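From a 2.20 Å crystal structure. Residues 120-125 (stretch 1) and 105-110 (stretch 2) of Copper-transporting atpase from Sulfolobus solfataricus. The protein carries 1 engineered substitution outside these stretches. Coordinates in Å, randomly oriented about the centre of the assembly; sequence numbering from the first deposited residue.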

# COMPACT_ATOMS: atom_id res chain seq x y z
N ALA A 120 16.27 -9.93 2.55
CA ALA A 120 17.44 -10.80 2.57
C ALA A 120 17.00 -12.25 2.65
O ALA A 120 16.01 -12.57 3.32
CB ALA A 120 18.36 -10.45 3.76
N VAL A 121 17.70 -13.12 1.94
CA VAL A 121 17.42 -14.55 2.06
C VAL A 121 18.56 -15.18 2.86
O VAL A 121 19.73 -15.03 2.50
CB VAL A 121 17.35 -15.23 0.69
CG1 VAL A 121 17.05 -16.71 0.87
CG2 VAL A 121 16.31 -14.53 -0.23
N TYR A 122 18.22 -15.88 3.94
CA TYR A 122 19.22 -16.59 4.72
C TYR A 122 19.08 -18.07 4.53
O TYR A 122 17.96 -18.60 4.42
CB TYR A 122 19.06 -16.29 6.21
CG TYR A 122 19.27 -14.84 6.53
CD1 TYR A 122 18.29 -13.91 6.26
CD2 TYR A 122 20.45 -14.41 7.10
CE1 TYR A 122 18.48 -12.58 6.55
CE2 TYR A 122 20.65 -13.09 7.40
CZ TYR A 122 19.66 -12.17 7.12
OH TYR A 122 19.86 -10.85 7.41
N ILE A 123 20.22 -18.75 4.49
CA ILE A 123 20.21 -20.19 4.47
C ILE A 123 21.11 -20.66 5.58
O ILE A 123 22.32 -20.44 5.56
CB ILE A 123 20.70 -20.78 3.15
CG1 ILE A 123 19.74 -20.43 2.00
CG2 ILE A 123 20.83 -22.30 3.30
CD1 ILE A 123 20.36 -20.69 0.60
N ASN A 124 20.49 -21.31 6.57
CA ASN A 124 21.18 -21.75 7.76
C ASN A 124 21.95 -20.63 8.44
O ASN A 124 23.04 -20.84 8.93
CB ASN A 124 22.09 -22.93 7.42
CG ASN A 124 21.31 -24.19 7.10
OD1 ASN A 124 20.10 -24.25 7.34
ND2 ASN A 124 21.98 -25.20 6.58
N GLY A 125 21.35 -19.44 8.47
CA GLY A 125 21.88 -18.34 9.25
C GLY A 125 22.69 -17.34 8.45
O GLY A 125 23.00 -16.24 8.93
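Stretch 2 105-110: DKIIEV

Stretch 2 lies beside stretch 1 as its antiparallel neighbour in a β-sheet. Residues 106-110 are extended, and their direction makes an angle of 167° with that of strand 120-123; the axes approach to 4.7 Å. V121 faces V110, Y122 faces E109 and I123 faces I108, with CA atoms 4.7, 5.0 and 4.8 Å apart.

The main-chain hydrogen bonds follow this register. Y122 and E109 form the hydrogen-bonded pair: Y122 N donates to E109 O at 2.8 Å, and E109 N to Y122 O at 3.0 Å. Two residues further along, N124 N donates to I107 O at 2.8 Å. N124 has left the strand, with phi/psi of 54/39, and I107 N, which in a continuing ladder would meet the carbonyl of N124, donates instead to N124 OD1 at 2.7 Å. Asparagine suits this place, since it tolerates positive phi and carries an amide oxygen on a short arm. G125 follows with phi near 99°, where a CB would jam against the preceding carbonyl oxygen.

CA-H...O contacts line the ladder on both sides of the Y122/E109 pair. V121 CA lies 3.4 Å from E109 O, I108 CA 3.3 Å from Y122 O, I123 CA 3.4 Å from I107 O, and V110 CA 3.5 Å from A120 O.

Side chains alternate between the faces. V121, I123, I108 and V110 share one, where branched aliphatic residues favour the extended backbone and supply apolar surface: I123 CG1 meets I108 CG1 at 4.1 Å, and V121 CG1 lies 4.4 Å from I108 CG2. Y122 and E109 share the other, with Y122 CB 4.1 Å from E109 OE1; both are partly exposed, which suits a tyrosine with its polar hydroxyl and a charged glutamate.

A water joins the stretches, donating to I107 O at 2.9 Å and E109 OE1 at 3.1 Å while accepting from G125 N at 3.2 Å.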

# COMPACT_ATOMS: atom_id res chain seq x y z
N ASP A 105 16.60 -30.26 4.17
CA ASP A 105 17.39 -30.26 5.41
C ASP A 105 17.99 -28.90 5.77
O ASP A 105 18.75 -28.79 6.72
CB ASP A 105 18.52 -31.29 5.35
CG ASP A 105 18.02 -32.71 5.20
OD1 ASP A 105 16.90 -33.01 5.68
OD2 ASP A 105 18.76 -33.52 4.60
N LYS A 106 17.66 -27.88 4.98
CA LYS A 106 18.20 -26.53 5.18
C LYS A 106 17.14 -25.56 5.71
O LYS A 106 15.98 -25.60 5.29
CB LYS A 106 18.79 -25.99 3.87
CG LYS A 106 20.27 -26.28 3.67
CD LYS A 106 20.53 -27.14 2.44
CE LYS A 106 19.83 -26.57 1.22
NZ LYS A 106 20.77 -26.39 0.06
N ILE A 107 17.55 -24.67 6.60
CA ILE A 107 16.63 -23.68 7.14
C ILE A 107 16.69 -22.39 6.33
O ILE A 107 17.73 -21.74 6.24
CB ILE A 107 16.93 -23.35 8.62
CG1 ILE A 107 16.79 -24.61 9.48
CG2 ILE A 107 16.00 -22.26 9.13
CD1 ILE A 107 15.44 -25.29 9.38
N ILE A 108 15.56 -22.01 5.76
CA ILE A 108 15.50 -20.81 4.94
C ILE A 108 14.66 -19.73 5.59
O ILE A 108 13.57 -19.99 6.08
CB ILE A 108 14.93 -21.10 3.53
CG1 ILE A 108 15.97 -21.81 2.66
CG2 ILE A 108 14.58 -19.79 2.82
CD1 ILE A 108 16.03 -23.28 2.87
N GLU A 109 15.17 -18.51 5.59
CA GLU A 109 14.47 -17.35 6.13
C GLU A 109 14.46 -16.24 5.12
O GLU A 109 15.49 -15.94 4.51
CB GLU A 109 15.19 -16.82 7.37
CG GLU A 109 15.29 -17.78 8.49
CD GLU A 109 15.97 -17.15 9.70
OE1 GLU A 109 17.23 -17.14 9.74
OE2 GLU A 109 15.25 -16.64 10.58
N VAL A 110 13.30 -15.62 4.95
CA VAL A 110 13.19 -14.44 4.09
C VAL A 110 12.68 -13.30 4.95
O VAL A 110 11.59 -13.37 5.51
CB VAL A 110 12.26 -14.70 2.90
CG1 VAL A 110 12.27 -13.51 1.95
CG2 VAL A 110 12.65 -15.98 2.18
O HOH W 1 18.23 -19.38 7.80